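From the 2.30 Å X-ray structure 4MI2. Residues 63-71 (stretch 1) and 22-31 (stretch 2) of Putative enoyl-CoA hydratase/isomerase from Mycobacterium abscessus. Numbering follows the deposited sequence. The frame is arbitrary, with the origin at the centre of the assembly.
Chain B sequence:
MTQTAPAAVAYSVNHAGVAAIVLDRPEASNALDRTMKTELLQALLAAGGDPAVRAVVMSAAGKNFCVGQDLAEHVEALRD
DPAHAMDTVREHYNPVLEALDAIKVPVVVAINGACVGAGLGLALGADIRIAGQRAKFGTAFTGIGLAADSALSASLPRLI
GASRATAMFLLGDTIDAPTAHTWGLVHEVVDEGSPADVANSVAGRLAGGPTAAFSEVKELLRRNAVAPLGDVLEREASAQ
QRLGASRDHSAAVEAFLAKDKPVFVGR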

# COMPACT_ATOMS: atom_id res chain seq x y z
N LYS B 63 -17.96 26.26 -8.23
CA LYS B 63 -16.51 26.26 -8.04
C LYS B 63 -15.98 25.11 -7.18
O LYS B 63 -14.81 24.76 -7.30
CB LYS B 63 -16.05 27.60 -7.42
N ASN B 64 -16.82 24.51 -6.34
CA ASN B 64 -16.34 23.51 -5.39
C ASN B 64 -17.08 22.18 -5.47
O ASN B 64 -18.31 22.15 -5.45
CB ASN B 64 -16.41 24.07 -3.98
CG ASN B 64 -15.53 25.31 -3.80
OD1 ASN B 64 -14.35 25.31 -4.18
ND2 ASN B 64 -16.09 26.36 -3.24
N PHE B 65 -16.33 21.09 -5.56
CA PHE B 65 -16.92 19.75 -5.69
C PHE B 65 -17.90 19.48 -4.54
O PHE B 65 -19.08 19.23 -4.77
CB PHE B 65 -15.82 18.67 -5.72
CG PHE B 65 -16.35 17.26 -5.79
CD1 PHE B 65 -16.80 16.73 -6.98
CD2 PHE B 65 -16.41 16.48 -4.65
CE1 PHE B 65 -17.30 15.44 -7.04
CE2 PHE B 65 -16.90 15.19 -4.70
CZ PHE B 65 -17.35 14.67 -5.89
N CYS B 66 -17.39 19.52 -3.31
CA CYS B 66 -18.21 19.22 -2.14
C CYS B 66 -17.45 19.52 -0.84
O CYS B 66 -16.43 18.91 -0.56
CB CYS B 66 -18.63 17.75 -2.15
SG CYS B 66 -19.73 17.28 -0.80
N VAL B 67 -17.98 20.45 -0.05
CA VAL B 67 -17.37 20.81 1.22
C VAL B 67 -17.79 19.91 2.37
O VAL B 67 -17.40 20.15 3.50
CB VAL B 67 -17.59 22.29 1.61
CG1 VAL B 67 -16.97 23.22 0.58
CG2 VAL B 67 -19.07 22.62 1.86
N GLY B 68 -18.58 18.86 2.09
CA GLY B 68 -18.98 17.91 3.12
C GLY B 68 -20.30 18.27 3.78
O GLY B 68 -21.13 18.97 3.18
N GLN B 69 -20.49 17.80 5.01
CA GLN B 69 -21.74 17.99 5.75
C GLN B 69 -22.21 19.44 5.76
O GLN B 69 -21.41 20.37 5.93
CB GLN B 69 -21.56 17.51 7.20
CG GLN B 69 -22.69 17.85 8.17
CD GLN B 69 -24.01 17.24 7.77
OE1 GLN B 69 -24.08 16.08 7.34
NE2 GLN B 69 -25.09 18.01 7.94
N ASP B 70 -23.51 19.64 5.60
CA ASP B 70 -24.07 20.98 5.73
C ASP B 70 -23.94 21.49 7.18
O ASP B 70 -24.39 20.84 8.13
CB ASP B 70 -25.53 21.00 5.29
CG ASP B 70 -26.15 22.36 5.42
OD1 ASP B 70 -25.82 23.23 4.59
OD2 ASP B 70 -26.94 22.56 6.35
N LEU B 71 -23.32 22.65 7.34
CA LEU B 71 -23.01 23.21 8.66
C LEU B 71 -24.27 23.59 9.44
O LEU B 71 -24.40 23.24 10.61
CB LEU B 71 -22.09 24.43 8.52
CG LEU B 71 -21.72 25.20 9.80
CD1 LEU B 71 -20.85 24.34 10.69
CD2 LEU B 71 -21.02 26.52 9.48
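Stretch 2 22-31: VLDRPEASNA

The one salt bridge between the stretches joins Arg-25 to Asp-70: Arg-25 NH1 lies 3.1 Å from Asp-70 OD1 with an N-H...O angle of 155°, and OD1 sits at the edge of the guanidinium, near its plane. The NH1 of Arg-25 also donates to the backbone O of Ala-31 at 2.8 Å, which ties the bridging side chain to its own loop. A water accepts weakly from Arg-25 NH2 (3.4 Å) and donates to Asp-70 OD2 (2.8 Å).

Further along, Asn-30 ND2 donates to Asn-64 O (2.9 Å, 138°) and weakly to Phe-65 O (3.2 Å, 132°), while Asn-30 OD1 accepts from Arg-25 N at 2.8 Å. Asn-64 ND2 reaches Ser-29 OG at 3.2 Å and 166°, a nearly straight bond.

Stretch 2 leaves its strand after Leu-23, passes through a 3-10 segment at 26-27 and closes a type I' turn from Ala-28 to Ala-31. Asn-64 CA is 5.3 Å from Ser-29 CA, Cys-66 CA is 4.9 Å from Asn-30 CA, and Asp-70 CA is 4.8 Å from Ala-31 CA. These pairs ascend together, so the turn runs in the same direction as stretch 1, which has no regular secondary structure.

Packing completes the contact. Leu-23 CD1 lies over one face of the Phe-65 ring, 4.4 Å from Phe-65 CZ, and Val-67 CG2 meets Ala-31 CB at 3.8 Å.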

# COMPACT_ATOMS: atom_id res chain seq x y z
N VAL B 22 -24.79 14.60 -10.91
CA VAL B 22 -24.25 15.93 -10.67
C VAL B 22 -24.76 16.52 -9.36
O VAL B 22 -25.98 16.66 -9.16
CB VAL B 22 -24.58 16.91 -11.83
CG1 VAL B 22 -23.81 18.23 -11.65
CG2 VAL B 22 -24.26 16.27 -13.18
N LEU B 23 -23.82 16.88 -8.49
CA LEU B 23 -24.14 17.65 -7.29
C LEU B 23 -24.48 19.06 -7.75
O LEU B 23 -23.68 19.69 -8.44
CB LEU B 23 -22.95 17.66 -6.32
CG LEU B 23 -22.34 16.30 -5.97
CD1 LEU B 23 -21.24 16.46 -4.93
CD2 LEU B 23 -23.40 15.33 -5.47
N ASP B 24 -25.67 19.55 -7.39
CA ASP B 24 -26.20 20.79 -7.94
C ASP B 24 -26.78 21.69 -6.85
O ASP B 24 -27.93 22.11 -6.91
CB ASP B 24 -27.25 20.45 -9.01
CG ASP B 24 -27.51 21.60 -9.98
OD1 ASP B 24 -26.72 22.57 -10.06
OD2 ASP B 24 -28.51 21.51 -10.71
N ARG B 25 -25.96 21.97 -5.86
CA ARG B 25 -26.27 22.95 -4.83
C ARG B 25 -25.09 23.94 -4.78
O ARG B 25 -24.48 24.13 -3.73
CB ARG B 25 -26.47 22.23 -3.50
CG ARG B 25 -27.22 23.04 -2.47
CD ARG B 25 -27.19 22.39 -1.09
NE ARG B 25 -27.72 23.30 -0.08
CZ ARG B 25 -27.42 23.27 1.22
NH1 ARG B 25 -26.57 22.37 1.71
NH2 ARG B 25 -27.98 24.16 2.04
N PRO B 26 -24.77 24.57 -5.93
CA PRO B 26 -23.58 25.42 -6.03
C PRO B 26 -23.55 26.57 -5.03
O PRO B 26 -22.48 26.98 -4.60
CB PRO B 26 -23.64 25.97 -7.46
CG PRO B 26 -25.07 25.81 -7.88
CD PRO B 26 -25.54 24.57 -7.19
N GLU B 27 -24.73 27.08 -4.67
CA GLU B 27 -24.86 28.20 -3.73
C GLU B 27 -24.30 27.86 -2.34
O GLU B 27 -23.94 28.76 -1.58
CB GLU B 27 -26.33 28.68 -3.63
CG GLU B 27 -27.34 27.72 -2.97
CD GLU B 27 -27.96 26.70 -3.92
OE1 GLU B 27 -27.39 26.42 -5.01
OE2 GLU B 27 -29.04 26.15 -3.57
N ALA B 28 -24.24 26.56 -2.01
CA ALA B 28 -23.70 26.11 -0.73
C ALA B 28 -22.40 25.31 -0.89
O ALA B 28 -22.03 24.55 -0.00
CB ALA B 28 -24.74 25.29 0.00
N SER B 29 -21.72 25.49 -2.02
CA SER B 29 -20.55 24.67 -2.40
C SER B 29 -20.83 23.16 -2.32
O SER B 29 -19.96 22.36 -1.98
CB SER B 29 -19.33 25.06 -1.55
OG SER B 29 -18.92 26.39 -1.84
N ASN B 30 -22.07 22.79 -2.65
CA ASN B 30 -22.56 21.41 -2.63
C ASN B 30 -22.48 20.73 -1.25
O ASN B 30 -22.34 19.50 -1.15
CB ASN B 30 -21.87 20.59 -3.72
CG ASN B 30 -22.13 21.17 -5.10
OD1 ASN B 30 -23.29 21.39 -5.49
ND2 ASN B 30 -21.06 21.44 -5.85
N ALA B 31 -22.60 21.55 -0.20
CA ALA B 31 -22.67 21.04 1.16
C ALA B 31 -23.84 20.08 1.27
O ALA B 31 -24.91 20.37 0.75
CB ALA B 31 -22.82 22.18 2.17
O HOH W 1 -28.98 24.19 5.31
O HOH W 2 -20.13 27.34 -6.45